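Local coordinates for protein glycine cleavage system transcriptional repressor, putative (Vibrio cholerae, PDB 1U8S) that probably represses transcription of the glycine cleavage system and is built of two ACT domains that assemble with a second copy by domain swapping, at the interface of chains A and B. Sequence-based numbering; all coordinates share one arbitrary frame. Chains: chain A/B, glycine cleavage system transcriptional repressor, putative.

Contact 1: the interface of chains A and B. Residues chain A 125-127; chain B 33-35.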
loop_
_atom_site.group_PDB
_atom_site.type_symbol
_atom_site.label_atom_id
_atom_site.label_comp_id
_atom_site.label_asym_id
_atom_site.label_seq_id
_atom_site.Cartn_x
_atom_site.Cartn_y
_atom_site.Cartn_z
ATOM N N SER A 125 2.725 -11.607 0.954
ATOM C CA SER A 125 1.727 -12.537 1.454
ATOM C C SER A 125 2.529 -13.776 1.812
ATOM O O SER A 125 3.388 -14.217 1.041
ATOM C CB SER A 125 0.676 -12.868 0.395
ATOM O OG SER A 125 1.263 -13.411 -0.770
ATOM N N ALA A 126 2.275 -14.308 3.002
ATOM C CA ALA A 126 2.961 -15.495 3.497
ATOM C C ALA A 126 1.900 -16.268 4.273
ATOM O O ALA A 126 1.616 -15.967 5.443
ATOM C CB ALA A 126 4.116 -15.088 4.413
ATOM N N GLN A 127 1.329 -17.274 3.619
ATOM C CA GLN A 127 0.254 -18.049 4.215
ATOM C C GLN A 127 0.288 -19.533 3.873
ATOM O O GLN A 127 0.937 -19.942 2.905
ATOM C CB GLN A 127 -1.073 -17.457 3.743
ATOM C CG GLN A 127 -1.285 -17.612 2.248
ATOM C CD GLN A 127 -2.188 -16.548 1.653
ATOM O OE1 GLN A 127 -3.319 -16.333 2.107
ATOM N NE2 GLN A 127 -1.695 -15.881 0.622
ATOM N N ASN B 33 -1.180 -15.977 9.462
ATOM C CA ASN B 33 -0.838 -15.986 8.057
ATOM C C ASN B 33 -0.941 -14.559 7.576
ATOM O O ASN B 33 -1.733 -13.777 8.106
ATOM C CB ASN B 33 -1.829 -16.835 7.276
ATOM C CG ASN B 33 -1.708 -18.296 7.597
ATOM O OD1 ASN B 33 -0.774 -18.963 7.148
ATOM N ND2 ASN B 33 -2.642 -18.809 8.391
ATOM N N ILE B 34 -0.130 -14.208 6.585
ATOM C CA ILE B 34 -0.190 -12.876 6.021
ATOM C C ILE B 34 -0.939 -13.027 4.703
ATOM O O ILE B 34 -0.402 -13.562 3.729
ATOM C CB ILE B 34 1.206 -12.308 5.765
ATOM C CG1 ILE B 34 1.972 -12.237 7.087
ATOM C CG2 ILE B 34 1.095 -10.912 5.166
ATOM C CD1 ILE B 34 3.416 -11.846 6.934
ATOM N N ILE B 35 -2.193 -12.579 4.697
ATOM C CA ILE B 35 -3.043 -12.653 3.513
ATOM C C ILE B 35 -2.533 -11.738 2.411
ATOM O O ILE B 35 -2.430 -12.135 1.243
ATOM C CB ILE B 35 -4.490 -12.232 3.842
ATOM C CG1 ILE B 35 -5.062 -13.132 4.945
ATOM C CG2 ILE B 35 -5.341 -12.274 2.584
ATOM C CD1 ILE B 35 -5.170 -14.596 4.561
#
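A:Gln127 and B:Ile35 lay their side chains across one another at about a right angle, while the backbones of A:Ala126 and B:Ile34 hold the strands together. The A:Gln127 side chain leaves with CG wedged between the backbone N and the carbonyl carbon (chi1 65°) and then runs extended, which carries its amide over the neighbouring strand. There the carboxamide oxygen OE1 meets the end methyl CD1 of B:Ile35 at 3.5 Å. At the root of the same side chain, CB of A:Gln127 packs against CB of B:Asn33 at 3.7 Å, so the glutamine touches both neighbours of B:Ile34. A:Ser125 comes in with its CB, 3.3 Å from the backbone O of B:Ile35. Between these flanks, B:Ile34 N donates to A:Ala126 O at 2.7 Å, a nearly straight bond (174° at H) that reaches the oxygen from above the carbonyl plane. The return bond, from A:Ala126 N to B:Ile34 O at 2.9 Å, is more bent but lies in the carbonyl plane, on a lone pair. The pair forms an antiparallel bridge by which strand 123-129 of chain A joins strand 33-42 of chain B.

Contact 2: the interface of chains A and B. Residues chain A 36-38, 49-51, 85; chain B 40-42, 123-124.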
loop_
_atom_site.group_PDB
_atom_site.type_symbol
_atom_site.label_atom_id
_atom_site.label_comp_id
_atom_site.label_asym_id
_atom_site.label_seq_id
_atom_site.Cartn_x
_atom_site.Cartn_y
_atom_site.Cartn_z
ATOM N N ASP A 36 1.744 10.688 -2.777
ATOM C CA ASP A 36 1.610 9.270 -3.067
ATOM C C ASP A 36 0.684 8.683 -2.003
ATOM O O ASP A 36 0.343 9.355 -1.027
ATOM C CB ASP A 36 2.990 8.610 -3.013
ATOM C CG ASP A 36 3.054 7.313 -3.793
ATOM O OD1 ASP A 36 2.083 6.979 -4.500
ATOM O OD2 ASP A 36 4.096 6.629 -3.707
ATOM N N SER A 37 0.266 7.440 -2.198
ATOM C CA SER A 37 -0.614 6.799 -1.243
ATOM C C SER A 37 -0.805 5.342 -1.643
ATOM O O SER A 37 -0.449 4.944 -2.746
ATOM C CB SER A 37 -1.982 7.515 -1.203
ATOM O OG SER A 37 -2.690 7.380 -2.431
ATOM N N ARG A 38 -1.333 4.542 -0.726
ATOM C CA ARG A 38 -1.607 3.138 -1.002
ATOM C C ARG A 38 -3.002 2.923 -0.464
ATOM O O ARG A 38 -3.313 3.302 0.678
ATOM C CB ARG A 38 -0.621 2.216 -0.283
ATOM C CG ARG A 38 0.756 2.274 -0.854
ATOM C CD ARG A 38 0.756 1.936 -2.345
ATOM N NE ARG A 38 2.136 1.886 -2.826
ATOM C CZ ARG A 38 2.849 2.940 -3.208
ATOM N NH1 ARG A 38 2.321 4.160 -3.204
ATOM N NH2 ARG A 38 4.130 2.777 -3.513
ATOM N N LEU A 49 -2.652 4.459 3.203
ATOM C CA LEU A 49 -1.319 4.929 3.521
ATOM C C LEU A 49 -1.237 6.132 2.607
ATOM O O LEU A 49 -1.532 6.012 1.422
ATOM C CB LEU A 49 -0.247 3.922 3.122
ATOM C CG LEU A 49 -0.115 2.660 3.972
ATOM C CD1 LEU A 49 1.007 1.787 3.411
ATOM C CD2 LEU A 49 0.167 3.044 5.417
ATOM N N MET A 50 -0.854 7.286 3.141
ATOM C CA MET A 50 -0.777 8.478 2.329
ATOM C C MET A 50 0.299 9.421 2.823
ATOM O O MET A 50 0.475 9.613 4.031
ATOM C CB MET A 50 -2.133 9.189 2.325
ATOM C CG MET A 50 -2.186 10.496 1.540
ATOM S SD MET A 50 -3.867 11.162 1.532
ATOM C CE MET A 50 -4.685 9.963 0.496
ATOM N N LEU A 51 1.030 9.990 1.869
ATOM C CA LEU A 51 2.088 10.944 2.151
ATOM C C LEU A 51 1.684 12.247 1.480
ATOM O O LEU A 51 1.604 12.322 0.253
ATOM C CB LEU A 51 3.430 10.472 1.581
ATOM C CG LEU A 51 4.432 11.631 1.476
ATOM C CD1 LEU A 51 4.942 12.000 2.881
ATOM C CD2 LEU A 51 5.590 11.256 0.583
ATOM N N HIS A 85 10.531 13.738 0.503
ATOM C CA HIS A 85 10.466 12.469 -0.209
ATOM C C HIS A 85 11.403 12.377 -1.419
ATOM O O HIS A 85 11.231 13.092 -2.411
ATOM C CB HIS A 85 9.018 12.229 -0.652
ATOM C CG HIS A 85 8.752 10.834 -1.130
ATOM N ND1 HIS A 85 9.046 9.719 -0.374
ATOM C CD2 HIS A 85 8.220 10.376 -2.289
ATOM C CE1 HIS A 85 8.712 8.634 -1.047
ATOM N NE2 HIS A 85 8.208 9.004 -2.212
ATOM N N ALA B 40 5.377 0.729 1.728
ATOM C CA ALA B 40 5.777 1.939 1.036
ATOM C C ALA B 40 6.769 2.697 1.889
ATOM O O ALA B 40 6.669 2.707 3.113
ATOM C CB ALA B 40 4.553 2.822 0.749
ATOM N N MET B 41 7.739 3.310 1.230
ATOM C CA MET B 41 8.741 4.114 1.905
ATOM C C MET B 41 8.373 5.553 1.591
ATOM O O MET B 41 8.617 6.021 0.487
ATOM C CB MET B 41 10.143 3.781 1.371
ATOM C CG MET B 41 11.160 4.935 1.460
ATOM S SD MET B 41 11.699 5.448 3.145
ATOM C CE MET B 41 13.475 5.029 3.061
ATOM N N PHE B 42 7.748 6.237 2.548
ATOM C CA PHE B 42 7.350 7.639 2.375
ATOM C C PHE B 42 8.230 8.518 3.233
ATOM O O PHE B 42 8.248 8.378 4.463
ATOM C CB PHE B 42 5.900 7.865 2.797
ATOM C CG PHE B 42 4.903 7.212 1.907
ATOM C CD1 PHE B 42 5.275 6.750 0.648
ATOM C CD2 PHE B 42 3.576 7.097 2.300
ATOM C CE1 PHE B 42 4.339 6.186 -0.204
ATOM C CE2 PHE B 42 2.628 6.534 1.453
ATOM C CZ PHE B 42 3.012 6.079 0.200
ATOM N N SER B 123 -3.592 3.161 -5.632
ATOM C CA SER B 123 -2.710 4.287 -5.333
ATOM C C SER B 123 -3.186 5.553 -6.012
ATOM O O SER B 123 -3.771 5.514 -7.090
ATOM C CB SER B 123 -1.261 3.992 -5.754
ATOM O OG SER B 123 -1.108 4.058 -7.164
ATOM N N LEU B 124 -2.905 6.677 -5.369
ATOM C CA LEU B 124 -3.330 7.958 -5.886
ATOM C C LEU B 124 -2.342 9.041 -5.502
ATOM O O LEU B 124 -1.615 8.912 -4.531
ATOM C CB LEU B 124 -4.726 8.279 -5.335
ATOM C CG LEU B 124 -5.457 9.560 -5.740
ATOM C CD1 LEU B 124 -6.958 9.403 -5.515
ATOM C CD2 LEU B 124 -4.909 10.729 -4.941
#
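In the beta-sheet of the ACT fold, strands 33-42 and 45-54 of chain A receive B:Phe42 from the end of the partner's strand 33-42, while A:Ser37 meets B:Leu124 on strand 123-128. The phenyl ring has aliphatic groups on opposite faces: A:Leu51 CB sits over one, 3.9 Å from the ring centroid, and B:Ala40 CB of its own chain covers the other, offset toward the rim. With CG beside the backbone N (chi1 -68°), B:Phe42 sends its far edge in among the strands of chain A, where A:Met50 N and A:Arg38 NH1 lie in the ring plane at its edge. The terminal nitrogen NH1 of A:Arg38 is 4.0 Å from B:Phe42 CZ. It is fixed from its own chain by a salt bridge to the carboxylate OD2 of A:Asp36 at 3.1 Å and by a hydrogen bond to A:Ser37 O, both partners lying close to the guanidinium plane. A:Asp36 OD2 also stands 3.5 Å from B:Phe42 CE1, its carboxylate turned 48° from the ring. The A:Ser37 hydroxyl takes up both polar groups of B:Leu124: N donates to OG at 3.0 Å, and OG donates to B:Leu124 O at 2.8 Å, tilted 28° from that carbonyl's plane.

Contact 3: the interface of chains A and B. Residues chain A 10-12, 47-48, 76; chain B 8, 10, 49, 78.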
loop_
_atom_site.group_PDB
_atom_site.type_symbol
_atom_site.label_atom_id
_atom_site.label_comp_id
_atom_site.label_asym_id
_atom_site.label_seq_id
_atom_site.Cartn_x
_atom_site.Cartn_y
_atom_site.Cartn_z
ATOM N N THR A 10 -2.249 7.511 7.981
ATOM C CA THR A 10 -2.661 6.133 7.846
ATOM C C THR A 10 -4.037 6.004 8.464
ATOM O O THR A 10 -4.275 6.497 9.565
ATOM C CB THR A 10 -1.683 5.192 8.529
ATOM O OG1 THR A 10 -2.152 3.853 8.383
ATOM C CG2 THR A 10 -1.559 5.508 9.990
ATOM N N ALA A 11 -4.955 5.366 7.747
ATOM C CA ALA A 11 -6.306 5.204 8.252
ATOM C C ALA A 11 -6.841 3.807 7.996
ATOM O O ALA A 11 -6.382 3.119 7.091
ATOM C CB ALA A 11 -7.223 6.245 7.620
ATOM N N VAL A 12 -7.798 3.392 8.818
ATOM C CA VAL A 12 -8.430 2.081 8.700
ATOM C C VAL A 12 -9.832 2.195 9.266
ATOM O O VAL A 12 -10.012 2.411 10.465
ATOM C CB VAL A 12 -7.699 1.001 9.508
ATOM C CG1 VAL A 12 -8.366 -0.339 9.297
ATOM C CG2 VAL A 12 -6.258 0.925 9.091
ATOM N N THR A 47 -8.529 0.763 3.710
ATOM C CA THR A 47 -7.175 0.899 4.240
ATOM C C THR A 47 -6.350 1.949 3.499
ATOM O O THR A 47 -6.238 1.907 2.274
ATOM C CB THR A 47 -6.450 -0.450 4.174
ATOM O OG1 THR A 47 -7.225 -1.448 4.855
ATOM C CG2 THR A 47 -5.127 -0.361 4.848
ATOM N N LEU A 48 -5.743 2.878 4.238
ATOM C CA LEU A 48 -4.970 3.927 3.584
ATOM C C LEU A 48 -3.595 4.320 4.125
ATOM O O LEU A 48 -3.395 4.499 5.323
ATOM C CB LEU A 48 -5.816 5.204 3.491
ATOM C CG LEU A 48 -5.125 6.449 2.906
ATOM C CD1 LEU A 48 -4.909 6.272 1.409
ATOM C CD2 LEU A 48 -5.988 7.684 3.169
ATOM N N ILE A 76 -10.347 5.249 12.173
ATOM C CA ILE A 76 -9.237 5.501 13.089
ATOM C C ILE A 76 -7.975 5.847 12.302
ATOM O O ILE A 76 -7.541 5.092 11.433
ATOM C CB ILE A 76 -8.964 4.299 14.039
ATOM C CG1 ILE A 76 -8.593 3.049 13.256
ATOM C CG2 ILE A 76 -10.196 4.012 14.873
ATOM C CD1 ILE A 76 -8.165 1.916 14.152
ATOM N N VAL B 8 -6.411 -6.405 10.820
ATOM C CA VAL B 8 -5.806 -5.434 9.924
ATOM C C VAL B 8 -4.772 -4.644 10.701
ATOM O O VAL B 8 -5.056 -4.126 11.780
ATOM C CB VAL B 8 -6.846 -4.458 9.351
ATOM C CG1 VAL B 8 -6.141 -3.265 8.743
ATOM C CG2 VAL B 8 -7.688 -5.157 8.297
ATOM N N THR B 10 -1.726 -1.549 10.777
ATOM C CA THR B 10 -1.199 -0.325 10.218
ATOM C C THR B 10 0.026 0.036 11.047
ATOM O O THR B 10 -0.013 -0.019 12.272
ATOM C CB THR B 10 -2.230 0.817 10.301
ATOM O OG1 THR B 10 -2.904 0.938 9.043
ATOM C CG2 THR B 10 -1.554 2.128 10.637
ATOM N N LEU B 49 0.646 -1.604 5.385
ATOM C CA LEU B 49 -0.769 -1.954 5.504
ATOM C C LEU B 49 -0.710 -3.459 5.516
ATOM O O LEU B 49 -0.011 -4.036 4.695
ATOM C CB LEU B 49 -1.577 -1.508 4.287
ATOM C CG LEU B 49 -1.712 0.002 4.133
ATOM C CD1 LEU B 49 -2.667 0.327 2.982
ATOM C CD2 LEU B 49 -2.202 0.603 5.467
ATOM N N MET B 78 -1.562 0.426 14.759
ATOM C CA MET B 78 -2.997 0.599 14.724
ATOM C C MET B 78 -3.540 -0.723 14.189
ATOM O O MET B 78 -3.098 -1.189 13.144
ATOM C CB MET B 78 -3.318 1.755 13.774
ATOM C CG MET B 78 -4.712 2.321 13.867
ATOM S SD MET B 78 -4.786 3.962 13.069
ATOM C CE MET B 78 -4.966 3.504 11.307
#
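B:Met78 packs along A:Ile76 and A:Val12 in a face-to-face contact of two ACT-domain beta-sheets, in which strands 5-14, 45-54 and 76-82 each contribute. The methionine belongs to the tight part. Its side chain and that of A:Ile76 slide past each other in opposite directions, and CG of B:Met78 touches CD1 of A:Ile76 at 3.5 Å. The chain bends about its CG-SD bond (chi3 82°), turning the terminal methyl in over strand 5-14 of chain A, although CE is set too close to A:Ile76 O for its exact place to be relied on. The valines A:Val12 and B:Val8 are packed as well, passing in opposite directions and meeting by their CG1 methyls at 3.7 Å. Between the methionine and the strand 45-54 residues, the two copies of Thr10 reach toward each other tip to tip. B:Thr10 OG1 donates to A:Thr10 OG1 at 3.1 Å, with A:Thr10 holding OG1 anti to its backbone N (chi1 179°). The details of this bond are uncertain, because the off-staggered rotation of B:Thr10 (chi1 -98°) goes with a methyl modelled too close to A:Thr10 OG1 and is itself doubtful. A:Thr47 and B:Leu49 also point tip to tip, but their modelled methyls are too close to be trusted. The contact is loose at A:Leu48 and A:Ala11, which bury almost no surface against chain B; A:Leu48 contributes little beyond its backbone O, 4.1 Å from B:Leu49 CD2.

Contact 4: the interface of chains A and B. Residues chain A 107-108, 111, 121, 124; chain B 20-21, 24-25, 28.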
loop_
_atom_site.group_PDB
_atom_site.type_symbol
_atom_site.label_atom_id
_atom_site.label_comp_id
_atom_site.label_asym_id
_atom_site.label_seq_id
_atom_site.Cartn_x
_atom_site.Cartn_y
_atom_site.Cartn_z
ATOM N N THR A 107 9.499 -16.947 6.325
ATOM C CA THR A 107 9.267 -15.577 5.896
ATOM C C THR A 107 10.422 -14.614 6.181
ATOM O O THR A 107 10.926 -13.980 5.258
ATOM C CB THR A 107 7.981 -15.008 6.514
ATOM O OG1 THR A 107 6.887 -15.872 6.196
ATOM C CG2 THR A 107 7.688 -13.621 5.949
ATOM N N GLU A 108 10.847 -14.491 7.436
ATOM C CA GLU A 108 11.944 -13.573 7.740
ATOM C C GLU A 108 13.133 -13.783 6.805
ATOM O O GLU A 108 13.829 -12.835 6.460
ATOM C CB GLU A 108 12.450 -13.738 9.181
ATOM C CG GLU A 108 11.385 -13.732 10.257
ATOM C CD GLU A 108 10.762 -15.105 10.458
ATOM O OE1 GLU A 108 10.150 -15.635 9.502
ATOM O OE2 GLU A 108 10.888 -15.652 11.575
ATOM N N THR A 111 12.523 -11.741 3.558
ATOM C CA THR A 111 12.480 -10.299 3.728
ATOM C C THR A 111 13.907 -9.857 4.012
ATOM O O THR A 111 14.378 -8.874 3.452
ATOM C CB THR A 111 11.534 -9.879 4.871
ATOM O OG1 THR A 111 11.745 -10.710 6.014
ATOM C CG2 THR A 111 10.087 -9.993 4.414
ATOM N N MET A 121 10.402 -3.968 -0.927
ATOM C CA MET A 121 9.198 -4.758 -1.158
ATOM C C MET A 121 7.958 -3.867 -1.175
ATOM O O MET A 121 7.825 -2.961 -0.356
ATOM C CB MET A 121 9.046 -5.806 -0.068
ATOM C CG MET A 121 10.239 -6.739 0.036
ATOM S SD MET A 121 10.006 -7.881 1.377
ATOM C CE MET A 121 10.707 -6.870 2.768
ATOM N N LEU A 124 3.507 -8.247 0.211
ATOM C CA LEU A 124 3.923 -9.531 0.758
ATOM C C LEU A 124 2.765 -10.329 1.315
ATOM O O LEU A 124 1.944 -9.802 2.066
ATOM C CB LEU A 124 4.928 -9.321 1.903
ATOM C CG LEU A 124 5.226 -10.528 2.808
ATOM C CD1 LEU A 124 6.137 -11.458 2.085
ATOM C CD2 LEU A 124 5.915 -10.094 4.094
ATOM N N CYS B 20 10.982 -3.998 8.986
ATOM C CA CYS B 20 10.016 -4.884 8.337
ATOM C C CYS B 20 10.252 -6.366 8.655
ATOM O O CYS B 20 9.355 -7.188 8.498
ATOM C CB CYS B 20 10.043 -4.663 6.821
ATOM S SG CYS B 20 8.694 -5.465 5.910
ATOM N N ASN B 21 11.459 -6.711 9.093
ATOM C CA ASN B 21 11.763 -8.093 9.451
ATOM C C ASN B 21 10.978 -8.465 10.697
ATOM O O ASN B 21 10.206 -9.419 10.703
ATOM C CB ASN B 21 13.255 -8.266 9.748
ATOM C CG ASN B 21 14.056 -8.661 8.523
ATOM O OD1 ASN B 21 15.216 -8.269 8.374
ATOM N ND2 ASN B 21 13.450 -9.459 7.648
ATOM N N VAL B 24 7.005 -8.878 10.214
ATOM C CA VAL B 24 6.533 -10.146 9.664
ATOM C C VAL B 24 7.007 -11.282 10.555
ATOM O O VAL B 24 6.419 -12.365 10.579
ATOM C CB VAL B 24 7.060 -10.394 8.223
ATOM C CG1 VAL B 24 6.742 -9.205 7.341
ATOM C CG2 VAL B 24 8.551 -10.674 8.246
ATOM N N ARG B 25 8.084 -11.017 11.284
ATOM C CA ARG B 25 8.680 -11.992 12.184
ATOM C C ARG B 25 7.721 -12.246 13.335
ATOM O O ARG B 25 7.382 -13.387 13.648
ATOM C CB ARG B 25 10.015 -11.448 12.705
ATOM C CG ARG B 25 10.762 -12.350 13.666
ATOM C CD ARG B 25 12.110 -11.740 14.044
ATOM N NE ARG B 25 12.686 -12.410 15.204
ATOM C CZ ARG B 25 12.112 -12.439 16.403
ATOM N NH1 ARG B 25 10.946 -11.831 16.600
ATOM N NH2 ARG B 25 12.696 -13.078 17.409
ATOM N N THR B 28 4.323 -13.843 11.766
ATOM C CA THR B 28 4.423 -15.241 11.358
ATOM C C THR B 28 4.767 -16.125 12.548
ATOM O O THR B 28 4.231 -17.226 12.676
ATOM C CB THR B 28 5.490 -15.438 10.265
ATOM O OG1 THR B 28 6.760 -14.995 10.754
ATOM C CG2 THR B 28 5.121 -14.653 9.020
#
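A:Glu108 on helix 106-116 lies across B:Arg25 and beside B:Thr28 on helix 19-28. From CB the glutamate goes on to CG, which lies beside the backbone N (chi1 -50°) and rests on B:Arg25 CB at 3.6 Å. The chain then bends at chi2, and CD arrives 4.0 Å from B:Thr28 OG1. At the tip, OE1 faces that same hydroxyl, while OE2 passes B:Arg25 CG at 3.9 Å. The extended arginine carries its charge onward, leaving OE2 of A:Glu108 5.2 Å from NE of B:Arg25, a separation at which attraction could be felt without a salt bridge. One turn along the helix, B:Asn21 ND2 approaches A:Thr111 OG1 at 2.7 Å. This is a close polar contact, at best a poor hydrogen bond, since OG1 lies almost on the extension of the amide C-N bond and neither N-H points at it. The same OG1 donates to A:Glu108 O at 3.0 Å. Between these polar ends B:Val24 forks: CG2 faces A:Thr107 CG2, and CG1 meets A:Leu124 CD2 at 3.5 Å. The packing thus seats a helix of one chain on a helix and strand of the other, and would help hold the second ACT domain against its partner's first.

Contacts 1 and 4 lie about 10 Å apart between their C-alpha centres, and contacts 2 and 3 about 12 Å; contacts 1 and 2 are about 22 Å from each other. Contacts 1 and 2 join the same two elements, strand 33-42 and the strand starting at 123, with the chains exchanged. Leu124 of that strand recurs, from chain B in contact 2 and chain A in contact 4. Leu49 likewise serves contacts 2 and 3. Sheet pairing, sheet-face packing and helix packing all belong to one two-fold symmetric interface, consistent with a swapped dimer whose ACT domains depend on both chains.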